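Local coordinates for Alpha/beta hydrolase fold protein (Ochrobactrum, PDB 4G9E), which is an N-acyl homoserine lactonase of the alpha/beta hydrolase fold, opening the lactone ring of bacterial quorum-sensing signals, at residues I187-E190 with K191-S194; P255-F258 with D259-A263. All coordinates share one frame; numbering follows the deposited sequence.

Interaction 1 (I187-E190 with K191-S194). With C4L (N-butanoyl-L-homoserine), chain C.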
loop_
_atom_site.group_PDB
_atom_site.type_symbol
_atom_site.label_atom_id
_atom_site.label_comp_id
_atom_site.label_asym_id
_atom_site.label_seq_id
_atom_site.Cartn_x
_atom_site.Cartn_y
_atom_site.Cartn_z
ATOM N N ILE A 187 2.251 14.948 8.903
ATOM C CA ILE A 187 2.602 14.207 10.106
ATOM C C ILE A 187 3.247 12.867 9.756
ATOM O O ILE A 187 4.272 12.498 10.323
ATOM C CB ILE A 187 1.385 14.029 11.029
ATOM C CG1 ILE A 187 0.877 15.396 11.503
ATOM C CG2 ILE A 187 1.753 13.182 12.231
ATOM C CD1 ILE A 187 -0.488 15.345 12.137
ATOM N N MET A 188 2.672 12.144 8.802
ATOM C CA MET A 188 3.239 10.864 8.424
ATOM C C MET A 188 4.672 11.021 7.943
ATOM O O MET A 188 5.547 10.248 8.327
ATOM C CB MET A 188 2.375 10.182 7.360
ATOM C CG MET A 188 2.949 8.882 6.799
ATOM S SD MET A 188 4.184 9.096 5.498
ATOM C CE MET A 188 3.239 9.943 4.234
ATOM N N PHE A 189 4.927 12.020 7.102
ATOM C CA PHE A 189 6.250 12.129 6.509
ATOM C C PHE A 189 7.301 12.524 7.537
ATOM O O PHE A 189 8.427 12.018 7.527
ATOM C CB PHE A 189 6.240 13.116 5.346
ATOM C CG PHE A 189 7.518 13.131 4.562
ATOM C CD1 PHE A 189 7.782 12.153 3.617
ATOM C CD2 PHE A 189 8.464 14.109 4.790
ATOM C CE1 PHE A 189 8.967 12.165 2.903
ATOM C CE2 PHE A 189 9.649 14.128 4.079
ATOM C CZ PHE A 189 9.902 13.156 3.139
ATOM N N GLU A 190 6.927 13.427 8.431
ATOM C CA GLU A 190 7.818 13.815 9.519
ATOM C C GLU A 190 8.165 12.624 10.407
ATOM O O GLU A 190 9.326 12.422 10.767
ATOM C CB GLU A 190 7.192 14.929 10.354
ATOM C CG GLU A 190 7.230 16.291 9.685
ATOM C CD GLU A 190 6.569 17.376 10.509
ATOM O OE1 GLU A 190 5.891 17.045 11.503
ATOM O OE2 GLU A 190 6.728 18.563 10.153
ATOM N N LYS A 191 7.159 11.827 10.748
ATOM C CA LYS A 191 7.379 10.681 11.625
ATOM C C LYS A 191 8.208 9.583 10.944
ATOM O O LYS A 191 9.012 8.912 11.589
ATOM C CB LYS A 191 6.044 10.160 12.157
ATOM C CG LYS A 191 5.398 11.129 13.135
ATOM C CD LYS A 191 4.150 10.567 13.763
ATOM C CE LYS A 191 3.664 11.463 14.885
ATOM N NZ LYS A 191 2.462 10.889 15.533
ATOM N N PHE A 192 8.024 9.429 9.638
ATOM C CA PHE A 192 8.798 8.488 8.829
ATOM C C PHE A 192 10.275 8.863 8.878
ATOM O O PHE A 192 11.131 8.032 9.183
ATOM C CB PHE A 192 8.241 8.524 7.398
ATOM C CG PHE A 192 8.970 7.665 6.388
ATOM C CD1 PHE A 192 9.406 6.384 6.684
ATOM C CD2 PHE A 192 9.139 8.134 5.097
ATOM C CE1 PHE A 192 10.022 5.595 5.697
ATOM C CE2 PHE A 192 9.750 7.365 4.126
ATOM C CZ PHE A 192 10.189 6.097 4.422
ATOM N N GLY A 193 10.574 10.132 8.589
ATOM C CA GLY A 193 11.939 10.624 8.609
ATOM C C GLY A 193 12.568 10.578 9.987
ATOM O O GLY A 193 13.790 10.508 10.110
ATOM N N SER A 194 11.738 10.598 11.027
ATOM C CA SER A 194 12.215 10.544 12.405
ATOM C C SER A 194 12.325 9.118 12.951
ATOM O O SER A 194 12.822 8.910 14.045
ATOM C CB SER A 194 11.300 11.375 13.307
ATOM O OG SER A 194 11.468 12.759 13.061
HETATM O O1 C4L C . 2.468 7.020 -3.412
HETATM C C4 C4L C . 2.822 7.079 -2.210
HETATM O O2 C4L C . 2.206 6.508 -1.282
HETATM C C3 C4L C . 4.036 7.898 -1.839
HETATM C C2 C4L C . 5.008 8.024 -3.019
HETATM C C1 C4L C . 5.963 9.196 -2.857
HETATM O O3 C4L C . 5.258 10.434 -3.039
HETATM N N1 C4L C . 4.773 7.324 -0.708
HETATM C C5 C4L C . 4.728 7.850 0.519
HETATM O O4 C4L C . 4.088 8.856 0.799
HETATM C C6 C4L C . 5.536 7.152 1.589
HETATM C C7 C4L C . 6.350 8.185 2.361
HETATM C C8 C4L C . 7.395 8.874 1.493
#
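Lys191 lays the aliphatic part of its side chain back along Ile187, one helical turn earlier. With CG beside the backbone N (chi1 -69°) and the chain extended beyond it, CG passes 3.3 Å from Ile187 O. Farther out, Lys191 CE runs alongside Ile187 CG2 at 3.7 Å, both side chains pointing the same way; lysine suits this place because its methylenes pack on a branched aliphatic chain while the ammonium continues outward. The backbone N of Lys191 donates to Ile187 O.

Phe192 takes the inward side of the same turn. Its N is bonded to Met188 O at 2.9 Å, and its CG, anti to the backbone N (chi1 177°), places the ring against the acyl tail of N-butanoyl-L-homoserine. Helix 182-194 belongs to the helical cap inserted between two strands of the alpha/beta hydrolase sheet, and here it contributes to the ligand pocket. Phe192 CE2 comes within 3.8 Å of the acyl terminus C8, which also lies at the edge of the Phe189 ring, 3.9 Å from its CE1. Met188, its chain bent at chi2 and chi3, brings CE to 3.7 Å from the ligand's amide oxygen O4. Flat apolar rings and a flexible thioether suit the short butanoyl tail. Met77 of helix 77-91 touches both Met188 and Phe192.

Glu190 lies on the exposed side, where a charged carboxylate can face solvent; its carbonyl O receives a weak bond from Ser194 N at 3.0 Å.

Interaction 2 (P255-F258 with D259-A263)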
loop_
_atom_site.group_PDB
_atom_site.type_symbol
_atom_site.label_atom_id
_atom_site.label_comp_id
_atom_site.label_asym_id
_atom_site.label_seq_id
_atom_site.Cartn_x
_atom_site.Cartn_y
_atom_site.Cartn_z
ATOM N N PRO A 255 -2.505 -3.719 -15.822
ATOM C CA PRO A 255 -3.171 -4.672 -14.925
ATOM C C PRO A 255 -2.933 -6.145 -15.232
ATOM O O PRO A 255 -2.766 -6.921 -14.294
ATOM C CB PRO A 255 -4.655 -4.319 -15.060
ATOM C CG PRO A 255 -4.655 -2.878 -15.484
ATOM C CD PRO A 255 -3.450 -2.736 -16.382
ATOM N N ALA A 256 -2.920 -6.542 -16.495
ATOM C CA ALA A 256 -2.738 -7.955 -16.800
ATOM C C ALA A 256 -1.381 -8.462 -16.330
ATOM O O ALA A 256 -1.290 -9.547 -15.748
ATOM C CB ALA A 256 -2.912 -8.203 -18.282
ATOM N N GLU A 257 -0.326 -7.698 -16.592
ATOM C CA GLU A 257 1.006 -8.111 -16.170
ATOM C C GLU A 257 1.153 -8.083 -14.649
ATOM O O GLU A 257 1.714 -9.002 -14.045
ATOM C CB GLU A 257 2.086 -7.259 -16.831
ATOM C CG GLU A 257 3.484 -7.779 -16.568
ATOM C CD GLU A 257 4.507 -7.243 -17.541
ATOM O OE1 GLU A 257 5.713 -7.392 -17.263
ATOM O OE2 GLU A 257 4.109 -6.682 -18.581
ATOM N N PHE A 258 0.642 -7.029 -14.024
ATOM C CA PHE A 258 0.674 -6.949 -12.573
ATOM C C PHE A 258 -0.115 -8.106 -11.948
ATOM O O PHE A 258 0.343 -8.748 -11.000
ATOM C CB PHE A 258 0.118 -5.611 -12.095
ATOM C CG PHE A 258 -0.045 -5.544 -10.601
ATOM C CD1 PHE A 258 1.018 -5.205 -9.780
ATOM C CD2 PHE A 258 -1.254 -5.886 -10.016
ATOM C CE1 PHE A 258 0.861 -5.186 -8.396
ATOM C CE2 PHE A 258 -1.419 -5.880 -8.651
ATOM C CZ PHE A 258 -0.366 -5.525 -7.839
ATOM N N ASP A 259 -1.304 -8.363 -12.482
ATOM C CA ASP A 259 -2.170 -9.399 -11.940
ATOM C C ASP A 259 -1.535 -10.779 -12.051
ATOM O O ASP A 259 -1.811 -11.644 -11.225
ATOM C CB ASP A 259 -3.536 -9.417 -12.635
ATOM C CG ASP A 259 -4.435 -8.264 -12.223
ATOM O OD1 ASP A 259 -4.120 -7.548 -11.250
ATOM O OD2 ASP A 259 -5.488 -8.095 -12.881
ATOM N N ALA A 260 -0.709 -11.005 -13.070
ATOM C CA ALA A 260 0.011 -12.274 -13.162
ATOM C C ALA A 260 0.874 -12.478 -11.914
ATOM O O ALA A 260 0.878 -13.559 -11.320
ATOM C CB ALA A 260 0.862 -12.322 -14.427
ATOM N N TYR A 261 1.614 -11.449 -11.524
ATOM C CA TYR A 261 2.416 -11.540 -10.309
ATOM C C TYR A 261 1.552 -11.698 -9.059
ATOM O O TYR A 261 1.829 -12.541 -8.211
ATOM C CB TYR A 261 3.305 -10.308 -10.144
ATOM C CG TYR A 261 4.452 -10.238 -11.111
ATOM C CD1 TYR A 261 5.563 -11.059 -10.967
ATOM C CD2 TYR A 261 4.437 -9.338 -12.165
ATOM C CE1 TYR A 261 6.623 -10.991 -11.855
ATOM C CE2 TYR A 261 5.495 -9.260 -13.051
ATOM C CZ TYR A 261 6.585 -10.087 -12.888
ATOM O OH TYR A 261 7.638 -10.021 -13.768
ATOM N N LEU A 262 0.526 -10.863 -8.923
ATOM C CA LEU A 262 -0.287 -10.885 -7.721
ATOM C C LEU A 262 -1.005 -12.223 -7.571
ATOM O O LEU A 262 -1.019 -12.796 -6.486
ATOM C CB LEU A 262 -1.274 -9.720 -7.727
ATOM C CG LEU A 262 -2.208 -9.639 -6.519
ATOM C CD1 LEU A 262 -1.428 -9.591 -5.206
ATOM C CD2 LEU A 262 -3.152 -8.452 -6.658
ATOM N N ALA A 263 -1.606 -12.714 -8.653
ATOM C CA ALA A 263 -2.292 -13.998 -8.600
ATOM C C ALA A 263 -1.339 -15.132 -8.229
ATOM O O ALA A 263 -1.684 -16.015 -7.437
ATOM C CB ALA A 263 -2.979 -14.296 -9.930
HETATM O O HOH W 1 7.731 -8.319 -15.650
#
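The Tyr261 ring approaches the preceding turn with its CD2 side: Phe258 O lies near the ring plane at the edge, while Glu257 O stands obliquely, 3.3 Å from CD2. A water also lies at the edge, in the plane of the ring, where it accepts from Tyr261 OH at 2.5 Å. The same water donates to Glu257 OE1 at 2.7 Å, bridging two side chains one helical turn apart; tyrosine and glutamate suit this because both are long enough to touch Ile243 of strand 241-243 and still bring a polar end to the water.

The Phe258 ring, by contrast, is buried. Its CG is anti to the backbone N (chi1 172°), which lets the ring reach Leu262, one turn on, whose CD2 meets it obliquely, 3.7 Å from CE2. Phe99 packs on it edge-to-face, while Met122 touches Leu262. The Asp259 side chain crosses that of Phe258 at about a right angle, the carboxylate and ring planes 62° apart, with Asp259 OD1 3.5 Å from Phe258 CD2.

Asp259 folds back over the start of the helix, CG beside its own backbone N (chi1 -74°). Its N donates to Pro255 O at 2.7 Å, and its CG lies 3.0 Å from that same oxygen. The two carboxylate oxygens are acceptors and make no bond to that carbonyl; OD1 is instead hydrogen-bonded to Gln43 NE2, and the negative charge near the N-terminal end is probably favoured by the helix dipole. Proline fits the first turn, where a backbone N-H is not needed by a preceding carbonyl of the helix.

Helix 255-270 thus turns Phe258 and Leu262 inward to strand 120-124 and Tyr261 to strand 241-243, as expected of the C-terminal helix flanking the central sheet of an alpha/beta hydrolase.

Overall arrangement
Interactions 1 and 2 lie on opposite sides of the chain's centre, their own centres 31 Å apart and their nearest atoms about 19 Å apart, so they do not touch. The first sits in the helical cap and lines the pocket directly; the second belongs to the core domain, and the Phe258 side chain is about 13 Å from the ligand. N-Butanoyl-L-homoserine lies between cap and core: Met188, Phe189 and Phe192 of interaction 1 meet its butanoyl part, while His248, a few residues before helix 255-270, is hydrogen-bonded to it. With Ser102 and Glu219, His248 has geometry consistent with a catalytic triad.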